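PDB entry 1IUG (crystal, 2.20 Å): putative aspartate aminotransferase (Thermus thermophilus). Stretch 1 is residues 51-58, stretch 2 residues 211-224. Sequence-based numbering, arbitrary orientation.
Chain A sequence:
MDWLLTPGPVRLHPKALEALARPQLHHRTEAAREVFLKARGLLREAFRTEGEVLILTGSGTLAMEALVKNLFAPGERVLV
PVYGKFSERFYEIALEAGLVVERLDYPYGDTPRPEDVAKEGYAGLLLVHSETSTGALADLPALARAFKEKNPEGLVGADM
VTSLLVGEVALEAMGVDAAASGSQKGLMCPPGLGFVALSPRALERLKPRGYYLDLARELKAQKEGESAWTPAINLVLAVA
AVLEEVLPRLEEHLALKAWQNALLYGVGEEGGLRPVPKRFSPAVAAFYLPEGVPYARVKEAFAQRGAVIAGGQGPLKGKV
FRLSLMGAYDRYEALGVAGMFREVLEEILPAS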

# COMPACT_ATOMS: atom_id res chain seq x y z
N GLY A 51 -1.92 23.07 6.76
CA GLY A 51 -1.48 21.92 7.52
C GLY A 51 -0.50 21.00 6.80
O GLY A 51 0.30 21.46 5.99
N GLU A 52 -0.59 19.71 7.09
CA GLU A 52 0.31 18.72 6.49
C GLU A 52 -0.45 17.61 5.78
O GLU A 52 -1.55 17.24 6.17
N VAL A 53 0.16 17.08 4.73
CA VAL A 53 -0.43 15.98 3.98
C VAL A 53 0.53 14.80 4.11
O VAL A 53 1.73 14.94 3.86
N LEU A 54 0.01 13.67 4.58
CA LEU A 54 0.82 12.47 4.74
C LEU A 54 0.56 11.48 3.60
O LEU A 54 -0.59 11.27 3.20
N ILE A 55 1.64 10.92 3.07
CA ILE A 55 1.56 9.94 1.99
C ILE A 55 1.67 8.53 2.58
O ILE A 55 2.67 8.19 3.22
N LEU A 56 0.63 7.73 2.38
CA LEU A 56 0.59 6.36 2.89
C LEU A 56 0.60 5.36 1.75
O LEU A 56 -0.03 5.58 0.71
N THR A 57 1.32 4.27 1.94
CA THR A 57 1.39 3.23 0.93
C THR A 57 0.25 2.25 1.18
O THR A 57 0.27 1.47 2.13
N GLY A 58 -0.78 2.36 0.34
CA GLY A 58 -1.96 1.52 0.45
C GLY A 58 -3.09 2.18 -0.33
O GLY A 58 -2.88 3.23 -0.93
N TYR A 211 -0.46 0.79 14.51
CA TYR A 211 0.98 0.59 14.28
C TYR A 211 1.43 1.08 12.90
O TYR A 211 2.11 2.10 12.80
N TYR A 212 1.07 0.35 11.85
CA TYR A 212 1.44 0.73 10.49
C TYR A 212 0.86 2.08 10.13
O TYR A 212 1.49 2.86 9.42
N LEU A 213 -0.34 2.37 10.64
CA LEU A 213 -1.01 3.63 10.34
C LEU A 213 -1.00 4.69 11.45
O LEU A 213 -1.88 5.55 11.52
N ASP A 214 0.02 4.63 12.30
CA ASP A 214 0.22 5.60 13.38
C ASP A 214 0.70 6.87 12.64
O ASP A 214 1.79 6.88 12.07
N LEU A 215 -0.13 7.91 12.65
CA LEU A 215 0.22 9.15 11.97
C LEU A 215 1.29 9.99 12.66
O LEU A 215 1.96 10.79 12.02
N ALA A 216 1.47 9.78 13.97
CA ALA A 216 2.48 10.51 14.72
C ALA A 216 3.88 10.21 14.21
O ALA A 216 4.66 11.14 13.98
N ARG A 217 4.26 8.94 14.04
CA ARG A 217 5.60 8.76 13.52
C ARG A 217 5.79 8.90 12.02
O ARG A 217 6.91 9.06 11.54
N GLU A 218 4.68 8.94 11.28
CA GLU A 218 4.75 9.18 9.84
C GLU A 218 5.01 10.68 9.72
O GLU A 218 5.86 11.11 8.95
N LEU A 219 4.29 11.48 10.52
CA LEU A 219 4.43 12.94 10.52
C LEU A 219 5.87 13.30 10.87
O LEU A 219 6.51 14.09 10.17
N LYS A 220 6.37 12.69 11.93
CA LYS A 220 7.74 12.88 12.42
C LYS A 220 8.72 12.64 11.26
O LYS A 220 9.60 13.47 11.01
N ALA A 221 8.54 11.53 10.55
CA ALA A 221 9.40 11.17 9.43
C ALA A 221 9.16 11.95 8.13
O ALA A 221 10.12 12.38 7.48
N GLN A 222 7.90 12.12 7.76
CA GLN A 222 7.57 12.82 6.52
C GLN A 222 7.91 14.31 6.52
O GLN A 222 8.10 14.90 5.46
N LYS A 223 8.04 14.87 7.71
CA LYS A 223 8.42 16.27 7.88
C LYS A 223 9.81 16.46 7.25
O LYS A 223 10.09 17.50 6.64
N GLU A 224 10.65 15.44 7.38
CA GLU A 224 12.01 15.48 6.85
C GLU A 224 12.18 14.82 5.48
O GLU A 224 13.30 14.63 5.01

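A strand, 52-57, crosses a short helix, 215-222, at 106° with the axes 9.0 Å apart at their closest, and the contact can be read as a small apolar patch bordered by polar links that reach the strand's backbone.

The apolar patch centres on Leu54, whose CA lies 6.8 Å from the CA of Leu219. Leu54 points toward the helix in the m, t rotamer, and its two methyls lie against neighbouring parts of the helix: CD1 sits 3.6 Å from CG of Leu215, while CD2 sits 3.8 Å from CD2 of Leu219. Neither helix leucine aims its CA-to-CB bond at the strand. Both start sideways and bring their ends nearer, Leu219 through t, m and Leu215 through a chi1 of -91°, between wells, with chi2 p. The spacing of four residues puts them one helical turn apart, so a single strand leucine can meet both. Glu52 adds carbon at one border, its CB 4.0 Å from CD2 of Leu219. Leu56, also m, t, sets out sideways and swings its end closer, with CD2 4.2 Å from CG of Glu218; here the aliphatic part of an acid serves as packing surface. Val53 points away, as strand alternation would suggest beside Leu54.

The most instructive polar feature is Gln222, which points toward the strand in the m, t rotamer and uses its amide as a backbone mimic. Its OE1 accepts from Ile55 N at 2.8 Å, nearly straight at 169°, and its NE2 donates to Ile55 O, also at 2.8 Å but more bent, at 141°. One side chain thus pairs with both polar backbone groups of one residue, much as a neighbouring strand might. The amide also has a partner within its own stretch: NE2 donates to OE1 of Glu218 at 2.9 Å. Glu218, with chi1 and chi2 both m, thus hydrogen-bonds to the glutamine as well as packing on Leu56. Ile55 itself projects sideways, and its CB lies 4.0 Å from OE1 of Gln222.

A second backbone oxygen is served ahead of the helix. Tyr212, chi1 t, leaves its backbone sideways but carries its hydroxyl to the strand, where OH donates to Thr57 O at 2.8 Å; that oxygen lies at the ring edge, near the ring plane. Water 1 adds a bridge, accepting from Thr57 N at 2.9 Å and donating weakly to Tyr212 OH at 3.2 Å, so both backbone polar groups of Thr57 connect to the one tyrosine, directly or through solvent.

Charge appears at the exposed border. Glu52, m, m, points toward the helix, and its OE2 forms a long salt bridge with Lys223 NZ at 3.9 Å; the same OE2 approaches Lys223 CE to 3.2 Å. The lysine begins sideways with chi1 at -101°, between wells, and its end comes nearer.

The rule here is economical: leucines fill the space between strand and helix, while an amide takes the N and O of Ile55 and a phenol takes the O of Thr57.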

# COMPACT_ATOMS: atom_id res chain seq x y z
CB GLU A 52 1.19 18.08 7.57
CG GLU A 52 2.02 19.05 8.40
CD GLU A 52 3.19 19.66 7.64
OE1 GLU A 52 3.58 19.14 6.58
OE2 GLU A 52 3.72 20.69 8.12
CB VAL A 53 -0.65 16.32 2.49
CG1 VAL A 53 -1.37 15.16 1.80
CG2 VAL A 53 -1.46 17.60 2.35
CB LEU A 54 0.53 11.82 6.09
CG LEU A 54 0.89 12.68 7.31
CD1 LEU A 54 0.43 11.99 8.59
CD2 LEU A 54 2.38 12.94 7.34
CB ILE A 55 2.70 10.13 0.98
CG1 ILE A 55 2.65 11.55 0.40
CG2 ILE A 55 2.63 9.07 -0.12
CD1 ILE A 55 3.73 11.83 -0.62
CB LEU A 56 -0.66 6.15 3.74
CG LEU A 56 -0.95 7.12 4.88
CD1 LEU A 56 -2.22 6.70 5.58
CD2 LEU A 56 0.21 7.17 5.87
CB THR A 57 2.77 2.53 0.94
OG1 THR A 57 3.77 3.50 0.60
CG2 THR A 57 2.81 1.39 -0.08
CB TYR A 211 1.41 -0.87 14.50
CG TYR A 211 2.91 -1.00 14.58
CD1 TYR A 211 3.59 -0.66 15.76
CD2 TYR A 211 3.67 -1.36 13.47
CE1 TYR A 211 4.98 -0.68 15.82
CE2 TYR A 211 5.06 -1.37 13.52
CZ TYR A 211 5.71 -1.03 14.70
OH TYR A 211 7.08 -1.00 14.74
CB TYR A 212 0.94 -0.31 9.48
CG TYR A 212 1.29 -0.02 8.03
CD1 TYR A 212 2.50 -0.45 7.48
CD2 TYR A 212 0.38 0.63 7.19
CE1 TYR A 212 2.80 -0.24 6.13
CE2 TYR A 212 0.67 0.85 5.84
CZ TYR A 212 1.88 0.41 5.32
OH TYR A 212 2.16 0.60 3.98
CB LEU A 213 -2.41 3.36 9.77
CG LEU A 213 -3.68 3.13 10.59
CD1 LEU A 213 -4.63 2.27 9.75
CD2 LEU A 213 -3.40 2.47 11.92
CB ASP A 214 1.31 5.07 14.32
CG ASP A 214 1.64 6.03 15.47
OD1 ASP A 214 1.64 7.26 15.30
OD2 ASP A 214 1.96 5.52 16.56
CB LEU A 215 -1.04 9.98 11.68
CG LEU A 215 -1.73 9.73 10.33
CD1 LEU A 215 -1.64 8.28 9.89
CD2 LEU A 215 -3.18 10.19 10.39
CB ALA A 216 2.39 10.19 16.21
CB ARG A 217 6.48 7.72 14.24
CG ARG A 217 7.04 6.47 13.53
CD ARG A 217 6.05 5.46 13.02
NE ARG A 217 6.28 4.25 13.82
CZ ARG A 217 5.33 3.49 14.36
NH1 ARG A 217 4.05 3.77 14.19
NH2 ARG A 217 5.67 2.51 15.18
CB GLU A 218 3.43 8.82 9.14
CG GLU A 218 3.27 7.35 8.78
CD GLU A 218 4.19 6.87 7.65
OE1 GLU A 218 5.10 7.62 7.21
OE2 GLU A 218 4.00 5.73 7.20
CB LEU A 219 3.48 13.57 11.54
CG LEU A 219 3.18 15.08 11.52
CD1 LEU A 219 4.33 15.88 12.09
CD2 LEU A 219 2.83 15.54 10.12
CB LYS A 220 7.97 11.88 13.57
CG LYS A 220 9.23 12.00 14.44
CD LYS A 220 10.54 11.85 13.67
CE LYS A 220 11.77 11.95 14.59
NZ LYS A 220 11.43 12.16 16.03
CB ALA A 221 9.29 9.67 9.15
CB GLN A 222 6.12 12.56 6.11
CG GLN A 222 5.89 11.08 5.83
CD GLN A 222 4.60 10.78 5.10
OE1 GLN A 222 4.05 11.63 4.39
NE2 GLN A 222 4.12 9.54 5.24
CB LYS A 223 8.54 16.59 9.37
CG LYS A 223 7.38 17.34 10.01
CD LYS A 223 7.15 18.69 9.35
CE LYS A 223 6.00 19.45 9.99
NZ LYS A 223 5.36 18.72 11.12
CB GLU A 224 12.97 14.83 7.86
CG GLU A 224 14.42 15.33 7.75
CD GLU A 224 15.38 14.57 8.66
OE1 GLU A 224 15.17 14.57 9.89
OE2 GLU A 224 16.35 13.99 8.13
O HOH W 1 2.52 3.72 4.47